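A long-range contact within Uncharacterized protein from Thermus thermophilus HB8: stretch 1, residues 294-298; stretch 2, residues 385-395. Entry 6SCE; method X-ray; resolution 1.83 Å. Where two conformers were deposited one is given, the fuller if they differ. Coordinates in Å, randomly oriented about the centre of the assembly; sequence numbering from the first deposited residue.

Stretch 1 294-298: LLALV
Stretch 2, residues 385-395: AMALGLYLALR

The contact is a predominantly apolar packing of a β-strand against an α-helix that runs nearly antiparallel to it, held by leucine side chains and a selenomethionine, with no hydrogen bond between the two stretches. Residues 294-297 form the strand, which begins earlier in the chain, and the helix enters at Ala385 from preceding residues. Their N-to-C directions differ by 156°, and the axes approach to 9.0 Å, a spacing that leaves room for one layer of interlocking side chains. Leu297 CA lies 7.2 Å from Ala387 CA and Ala296 CA 7.8 Å from Leu390 CA, the order expected of an antiparallel pair. Together the two stretches bury 308 Å².

The strand is extended, with phi/psi of -123/126 at Leu294, -110/131 at Leu295, -155/154 at Ala296 and -87/165 at Leu297. Its alternation decides which residues meet the helix: the CA-to-CB bonds of Leu295 and Leu297 point toward it, whereas that of Ala296 points away. Ala296 therefore touches the helix through its backbone, with Ala296 CA 4.3 Å from Leu390 CD2. Val298, with chi1 176° (t) and phi/psi -120/130, also points its CA-to-CB bond away.

Leu297 is the centre of the contact and has the largest covered area, 97 Å². In the conformer described, chi1 is -55° (m) and chi2 is 125°, between the usual wells. Leu297 CD1 lies 3.7 Å from Met386 O, 3.7 Å from Ala387 CA and 3.8 Å from Leu390 CD2, so this methyl group rests against one turn of the helix. The approach to Met386 O is a van der Waals contact; Met386 O accepts the helical hydrogen bond from Leu390 N at 3.0 Å. The other methyl, Leu297 CD2, packs 3.8 Å from Met386 CB. Ala387, whose CA-to-CB bond points sideways, adds a looser contact, Ala387 CB lying 4.3 Å from Leu297 CD1.

On the helix, Met386 and Leu390, one turn apart, both direct their CA-to-CB bonds toward the strand. Met386, a selenomethionine, adopts m, t, p for chi1 to chi3. Leu390 (chi1 166°, t; chi2 52°, p) bridges the two inward-facing leucines: besides meeting Leu297, it places Leu390 CD2 3.9 Å from Leu295 O and Leu390 CD1 4.0 Å from Leu295 CB. Leu295 itself is an m, t rotamer. Leu295 CD1 reaches Leu394 CD2 at 4.4 Å, a peripheral contact possible because Leu394 (m, t), although its CA-to-CB bond points sideways, brings its side-chain end nearer the strand.

Phi/psi values stay close to -60/-40 from Ala385 to Tyr391, and Gly389 N to Ala385 O (3.0 Å) and Tyr391 N to Ala387 O (2.9 Å) are typical hydrogen bonds of this helix. Leu392 (-74/-18) and Ala393 (-75/-20) follow, with weak bonds from Ala393 N to Gly389 O (3.2 Å) and Leu390 O (3.1 Å). Leu394, at -74/159, is extended, and Arg395 (-138/162; chi1 to chi4 -57°, m; -70°, m; -177°, t; -95°) folds back, Arg395 NH1 donating to Leu392 O at 3.0 Å and to Leu394 O at 2.9 Å.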

# COMPACT_ATOMS: atom_id res chain seq x y z
N LEU A 294 -16.34 -8.17 -13.61
CA LEU A 294 -15.18 -8.16 -12.71
C LEU A 294 -15.69 -8.07 -11.29
O LEU A 294 -16.47 -7.18 -10.96
CB LEU A 294 -14.27 -6.98 -13.00
CG LEU A 294 -13.07 -6.76 -12.05
CD1 LEU A 294 -12.19 -8.01 -12.00
CD2 LEU A 294 -12.28 -5.55 -12.49
N LEU A 295 -15.25 -9.01 -10.46
CA LEU A 295 -15.52 -9.00 -9.04
C LEU A 295 -14.21 -8.70 -8.31
O LEU A 295 -13.19 -9.31 -8.60
CB LEU A 295 -16.03 -10.35 -8.58
CG LEU A 295 -17.04 -11.08 -9.46
CD1 LEU A 295 -17.41 -12.39 -8.79
CD2 LEU A 295 -18.23 -10.21 -9.71
N ALA A 296 -14.25 -7.76 -7.37
CA ALA A 296 -13.06 -7.37 -6.64
C ALA A 296 -13.40 -6.78 -5.29
O ALA A 296 -14.50 -6.22 -5.10
CB ALA A 296 -12.25 -6.36 -7.45
N LEU A 297 -12.44 -6.90 -4.36
CA LEU A 297 -12.47 -6.16 -3.11
C LEU A 297 -11.80 -4.81 -3.38
O LEU A 297 -11.14 -4.65 -4.42
CB LEU A 297 -11.78 -7.00 -2.02
CG LEU A 297 -12.57 -8.32 -2.11
CD1 LEU A 297 -11.79 -9.59 -2.33
CD2 LEU A 297 -13.65 -8.43 -1.05
N VAL A 298 -11.98 -3.84 -2.48
CA VAL A 298 -11.28 -2.57 -2.57
C VAL A 298 -10.47 -2.41 -1.30
O VAL A 298 -10.97 -2.59 -0.18
CB VAL A 298 -12.24 -1.38 -2.79
CG1 VAL A 298 -11.46 -0.06 -2.78
CG2 VAL A 298 -12.97 -1.53 -4.11
N ALA A 385 -9.23 -12.86 4.70
CA ALA A 385 -10.60 -13.25 4.91
C ALA A 385 -11.50 -12.85 3.76
O ALA A 385 -12.25 -13.70 3.28
CB ALA A 385 -11.14 -12.70 6.23
N MSE A 386 -11.38 -11.60 3.31
CA MSE A 386 -12.24 -11.09 2.26
C MSE A 386 -11.96 -11.74 0.93
O MSE A 386 -12.87 -12.12 0.19
CB MSE A 386 -12.13 -9.59 2.18
CG MSE A 386 -12.63 -8.85 3.42
SE MSE A 386 -12.03 -7.02 3.56
CE MSE A 386 -12.71 -6.29 1.91
N ALA A 387 -10.68 -11.89 0.62
CA ALA A 387 -10.27 -12.52 -0.63
C ALA A 387 -10.63 -14.01 -0.69
O ALA A 387 -11.04 -14.51 -1.75
CB ALA A 387 -8.79 -12.31 -0.83
N LEU A 388 -10.44 -14.73 0.41
CA LEU A 388 -10.91 -16.11 0.48
C LEU A 388 -12.43 -16.20 0.31
O LEU A 388 -12.93 -17.13 -0.33
CB LEU A 388 -10.48 -16.79 1.76
CG LEU A 388 -8.98 -17.08 1.85
CD1 LEU A 388 -8.66 -17.77 3.16
CD2 LEU A 388 -8.54 -17.93 0.70
N GLY A 389 -13.16 -15.24 0.85
CA GLY A 389 -14.60 -15.17 0.66
C GLY A 389 -15.00 -15.06 -0.78
O GLY A 389 -15.95 -15.71 -1.26
N LEU A 390 -14.24 -14.24 -1.50
CA LEU A 390 -14.49 -14.09 -2.91
C LEU A 390 -14.16 -15.40 -3.61
O LEU A 390 -14.92 -15.84 -4.45
CB LEU A 390 -13.67 -12.93 -3.49
CG LEU A 390 -13.56 -12.83 -5.02
CD1 LEU A 390 -14.90 -12.88 -5.69
CD2 LEU A 390 -12.91 -11.51 -5.37
N TYR A 391 -13.03 -16.01 -3.29
CA TYR A 391 -12.67 -17.27 -3.93
C TYR A 391 -13.76 -18.34 -3.69
O TYR A 391 -14.10 -19.09 -4.60
CB TYR A 391 -11.34 -17.78 -3.39
CG TYR A 391 -11.08 -19.21 -3.75
CD1 TYR A 391 -10.76 -19.57 -5.05
CD2 TYR A 391 -11.12 -20.20 -2.78
CE1 TYR A 391 -10.51 -20.90 -5.39
CE2 TYR A 391 -10.88 -21.53 -3.11
CZ TYR A 391 -10.57 -21.87 -4.41
OH TYR A 391 -10.32 -23.21 -4.71
N LEU A 392 -14.34 -18.36 -2.49
CA LEU A 392 -15.33 -19.38 -2.13
C LEU A 392 -16.68 -19.15 -2.81
O LEU A 392 -17.51 -20.07 -2.88
CB LEU A 392 -15.49 -19.46 -0.60
CG LEU A 392 -14.28 -20.07 0.10
CD1 LEU A 392 -14.33 -19.86 1.59
CD2 LEU A 392 -14.12 -21.56 -0.20
N ALA A 393 -16.90 -17.94 -3.31
CA ALA A 393 -18.07 -17.62 -4.13
C ALA A 393 -17.96 -18.17 -5.54
O ALA A 393 -18.95 -18.25 -6.25
CB ALA A 393 -18.26 -16.13 -4.21
N LEU A 394 -16.74 -18.48 -5.98
CA LEU A 394 -16.52 -18.87 -7.35
C LEU A 394 -17.04 -20.28 -7.61
O LEU A 394 -17.25 -21.05 -6.68
CB LEU A 394 -15.05 -18.78 -7.73
CG LEU A 394 -14.49 -17.36 -7.50
CD1 LEU A 394 -13.06 -17.35 -7.98
CD2 LEU A 394 -15.28 -16.22 -8.15
N ARG A 395 -17.29 -20.57 -8.88
CA ARG A 395 -17.67 -21.90 -9.33
C ARG A 395 -16.91 -22.17 -10.61
O ARG A 395 -16.42 -21.24 -11.26
CB ARG A 395 -19.18 -21.99 -9.62
CG ARG A 395 -20.09 -21.62 -8.46
CD ARG A 395 -20.08 -22.63 -7.33
NE ARG A 395 -21.03 -22.22 -6.28
CZ ARG A 395 -20.73 -21.52 -5.17
NH1 ARG A 395 -19.49 -21.13 -4.88
NH2 ARG A 395 -21.70 -21.23 -4.31